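Local coordinates for quinonprotein alcohol dehydrogenase-like protein (Bacteroides thetaiotaomicron VPI-5482, PDB 4R5O), which is of unknown function but binds calcium and joins an immunoglobulin-like beta-sandwich domain to a seven-bladed beta-propeller, at residues Lys102-Val107 and Ile400-Lys405. Numbering follows the deposited sequence.
Sequences KGFFYV and IVVYSK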
ATOM      1  N   LYS A 102      -6.161   5.533 -12.625  1.00 49.14           N
ATOM      2  CA  LYS A 102      -5.288   6.123 -13.648  1.00 49.29           C
ATOM      3  C   LYS A 102      -3.801   6.099 -13.237  1.00 54.70           C
ATOM      4  O   LYS A 102      -3.068   7.059 -13.486  1.00 56.13           O
ATOM      5  CB  LYS A 102      -5.737   7.579 -13.920  1.00 51.12           C
ATOM      6  CG  LYS A 102      -7.166   7.681 -14.469  1.00 59.77           C
ATOM      7  CD  LYS A 102      -7.356   6.905 -15.780  1.00 70.90           C
ATOM      8  CE  LYS A 102      -8.795   6.871 -16.225  1.00 89.03           C
ATOM      9  NZ  LYS A 102      -8.961   6.093 -17.481  1.00104.30           N
ATOM     10  N   GLY A 103      -3.351   4.962 -12.714  1.00 50.43           N
ATOM     11  CA  GLY A 103      -1.969   4.752 -12.282  1.00 48.72           C
ATOM     12  C   GLY A 103      -1.843   3.712 -11.187  1.00 48.66           C
ATOM     13  O   GLY A 103      -2.561   2.705 -11.203  1.00 47.47           O
ATOM     14  N   PHE A 104      -0.923   3.936 -10.226  1.00 42.89           N
ATOM     15  CA  PHE A 104      -0.731   2.979  -9.111  1.00 40.92           C
ATOM     16  C   PHE A 104      -0.284   3.666  -7.827  1.00 43.27           C
ATOM     17  O   PHE A 104       0.369   4.716  -7.890  1.00 42.42           O
ATOM     18  CB  PHE A 104       0.317   1.898  -9.475  1.00 41.14           C
ATOM     19  CG  PHE A 104       1.668   2.458  -9.864  1.00 42.69           C
ATOM     20  CD1 PHE A 104       2.613   2.779  -8.895  1.00 45.24           C
ATOM     21  CD2 PHE A 104       2.004   2.645 -11.201  1.00 45.06           C
ATOM     22  CE1 PHE A 104       3.855   3.307  -9.256  1.00 45.96           C
ATOM     23  CE2 PHE A 104       3.241   3.176 -11.560  1.00 47.62           C
ATOM     24  CZ  PHE A 104       4.167   3.485 -10.588  1.00 45.35           C
ATOM     25  N   PHE A 105      -0.586   3.042  -6.668  1.00 39.09           N
ATOM     26  CA  PHE A 105      -0.088   3.512  -5.367  1.00 38.52           C
ATOM     27  C   PHE A 105       1.294   2.938  -5.159  1.00 44.23           C
ATOM     28  O   PHE A 105       1.632   1.931  -5.772  1.00 47.55           O
ATOM     29  CB  PHE A 105      -1.021   3.156  -4.186  1.00 39.38           C
ATOM     30  CG  PHE A 105      -2.473   3.614  -4.247  1.00 39.96           C
ATOM     31  CD1 PHE A 105      -2.823   4.927  -3.932  1.00 43.51           C
ATOM     32  CD2 PHE A 105      -3.489   2.714  -4.554  1.00 40.15           C
ATOM     33  CE1 PHE A 105      -4.156   5.334  -3.963  1.00 44.40           C
ATOM     34  CE2 PHE A 105      -4.826   3.116  -4.572  1.00 43.12           C
ATOM     35  CZ  PHE A 105      -5.149   4.417  -4.278  1.00 42.90           C
ATOM     36  N   TYR A 106       2.124   3.590  -4.388  1.00 39.49           N
ATOM     37  CA  TYR A 106       3.434   3.043  -4.072  1.00 39.05           C
ATOM     38  C   TYR A 106       3.718   3.442  -2.643  1.00 43.36           C
ATOM     39  O   TYR A 106       3.481   4.589  -2.250  1.00 42.87           O
ATOM     40  CB  TYR A 106       4.558   3.449  -5.066  1.00 40.90           C
ATOM     41  CG  TYR A 106       4.901   4.925  -5.157  1.00 41.42           C
ATOM     42  CD1 TYR A 106       4.229   5.762  -6.041  1.00 43.74           C
ATOM     43  CD2 TYR A 106       5.971   5.459  -4.440  1.00 41.75           C
ATOM     44  CE1 TYR A 106       4.555   7.114  -6.147  1.00 46.44           C
ATOM     45  CE2 TYR A 106       6.305   6.807  -4.534  1.00 42.86           C
ATOM     46  CZ  TYR A 106       5.598   7.629  -5.397  1.00 50.53           C
ATOM     47  OH  TYR A 106       5.902   8.957  -5.498  1.00 50.27           O
ATOM     48  N   VAL A 107       4.104   2.456  -1.842  1.00 39.43           N
ATOM     49  CA  VAL A 107       4.400   2.620  -0.428  1.00 38.26           C
ATOM     50  C   VAL A 107       5.879   2.995  -0.326  1.00 43.92           C
ATOM     51  O   VAL A 107       6.744   2.201  -0.669  1.00 45.29           O
ATOM     52  CB  VAL A 107       4.017   1.339   0.371  1.00 39.69           C
ATOM     53  CG1 VAL A 107       4.322   1.497   1.866  1.00 39.10           C
ATOM     54  CG2 VAL A 107       2.553   0.988   0.149  1.00 38.38           C
ATOM     55  N   ILE A 400      11.253   3.792  -9.595  1.00 43.01           N
ATOM     56  CA  ILE A 400      10.305   2.793 -10.069  1.00 41.68           C
ATOM     57  C   ILE A 400      10.305   2.918 -11.588  1.00 47.84           C
ATOM     58  O   ILE A 400       9.949   3.967 -12.120  1.00 47.90           O
ATOM     59  CB  ILE A 400       8.883   2.878  -9.441  1.00 42.56           C
ATOM     60  CG1 ILE A 400       8.932   2.730  -7.917  1.00 40.98           C
ATOM     61  CG2 ILE A 400       7.971   1.831 -10.075  1.00 41.87           C
ATOM     62  CD1 ILE A 400       7.619   3.046  -7.230  1.00 49.24           C
ATOM     63  N   VAL A 401      10.769   1.882 -12.280  1.00 45.45           N
ATOM     64  CA  VAL A 401      10.790   1.877 -13.740  1.00 45.50           C
ATOM     65  C   VAL A 401       9.638   0.997 -14.198  1.00 49.07           C
ATOM     66  O   VAL A 401       9.489  -0.130 -13.728  1.00 47.87           O
ATOM     67  CB  VAL A 401      12.154   1.445 -14.338  1.00 49.94           C
ATOM     68  CG1 VAL A 401      12.110   1.465 -15.860  1.00 50.21           C
ATOM     69  CG2 VAL A 401      13.280   2.344 -13.831  1.00 50.08           C
ATOM     70  N   VAL A 402       8.787   1.559 -15.057  1.00 47.25           N
ATOM     71  CA  VAL A 402       7.615   0.916 -15.642  1.00 47.12           C
ATOM     72  C   VAL A 402       7.977   0.531 -17.066  1.00 52.17           C
ATOM     73  O   VAL A 402       8.195   1.421 -17.902  1.00 51.71           O
ATOM     74  CB  VAL A 402       6.338   1.815 -15.578  1.00 50.66           C
ATOM     75  CG1 VAL A 402       5.155   1.145 -16.275  1.00 51.06           C
ATOM     76  CG2 VAL A 402       5.990   2.226 -14.154  1.00 48.87           C
ATOM     77  N   TYR A 403       8.083  -0.785 -17.323  1.00 48.36           N
ATOM     78  CA  TYR A 403       8.395  -1.350 -18.632  1.00 48.64           C
ATOM     79  C   TYR A 403       7.143  -1.808 -19.351  1.00 54.34           C
ATOM     80  O   TYR A 403       6.205  -2.256 -18.716  1.00 54.12           O
ATOM     81  CB  TYR A 403       9.357  -2.550 -18.501  1.00 49.68           C
ATOM     82  CG  TYR A 403      10.740  -2.225 -17.972  1.00 51.35           C
ATOM     83  CD1 TYR A 403      11.746  -1.779 -18.826  1.00 53.35           C
ATOM     84  CD2 TYR A 403      11.073  -2.453 -16.636  1.00 51.14           C
ATOM     85  CE1 TYR A 403      13.030  -1.511 -18.356  1.00 52.25           C
ATOM     86  CE2 TYR A 403      12.355  -2.185 -16.153  1.00 51.65           C
ATOM     87  CZ  TYR A 403      13.328  -1.707 -17.018  1.00 57.01           C
ATOM     88  OH  TYR A 403      14.604  -1.458 -16.570  1.00 55.33           O
ATOM     89  N   SER A 404       7.151  -1.775 -20.669  1.00 54.15           N
ATOM     90  CA  SER A 404       6.053  -2.313 -21.465  1.00 55.36           C
ATOM     91  C   SER A 404       6.206  -3.841 -21.569  1.00 58.81           C
ATOM     92  O   SER A 404       7.263  -4.357 -21.193  1.00 56.33           O
ATOM     93  CB  SER A 404       6.037  -1.655 -22.847  1.00 60.54           C
ATOM     94  OG  SER A 404       7.226  -1.936 -23.570  1.00 71.23           O
ATOM     95  N   LYS A 405       5.185  -4.557 -22.105  1.00 57.42           N
ATOM     96  CA  LYS A 405       5.246  -6.010 -22.354  1.00 58.31           C
ATOM     97  C   LYS A 405       6.534  -6.406 -23.096  1.00 64.45           C
ATOM     98  O   LYS A 405       7.055  -7.504 -22.904  1.00 64.50           O
ATOM     99  CB  LYS A 405       4.044  -6.492 -23.199  1.00 62.30           C
ATOM    100  CG  LYS A 405       2.634  -6.160 -22.726  1.00 82.40           C
ATOM    101  CD  LYS A 405       1.543  -6.794 -23.632  1.00 92.88           C
ATOM    102  CE  LYS A 405       1.499  -6.320 -25.076  1.00112.64           C
ATOM    103  NZ  LYS A 405       0.527  -7.089 -25.902  1.00122.94           N
TER
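Ile400 reaches across to two aromatic side chains, Phe104 and Tyr106, and uses a different branch for each. Its CG2 methyl comes within 4.2 Å of Phe104 CZ, at the far end of that ring, while the longer arm extends past it to place CD1 3.8 Å from Tyr106 CB, near the root of the tyrosine. With CG1 beside the backbone N (chi1 -59°) and the arm then extended, one beta-branched residue can serve both neighbours, a task for which isoleucine is well shaped. Tyr106 also brings CG within 3.9 Å of Ile400 CD1, so the apolar base of the tyrosine serves the contact. Phe104 is long enough to bridge backbones whose strand axes stay 11.4 Å apart. Its ring also meets the next inward-facing residue of the second strand, with CE2 lying 3.9 Å from Val402 CG2. Short, branched valine suits that place, setting a methyl against a ring that does the reaching from the other strand. Both approaches to the phenylalanine ring are oblique.

The contact is apolar, without a hydrogen bond between the segments, and all four touching residues are buried. The strands run nearly antiparallel, at 151°, yet belong to different sheets: 103-108 pairs with 111-116 and 422-424, whereas 397-403 lies between 386-392 and 409-416. Neighbouring side chains extend the layer. The Phe104 ring meets those of Tyr115 and Tyr387, one from each sheet, and Ile423 touches both Phe104 and Ile400.

In this arrangement, residues two apart along each strand face the neighbouring sheet and pack against one another as a hydrophobic layer. Such packing of adjacent four-stranded antiparallel blades characterises the beta-propeller. Here the first propeller strand, 103-108, meets the blade of 371-416, and C-terminal strand 422-424 completes the sheet of 103-108, the Velcro-like ring closure of this fold.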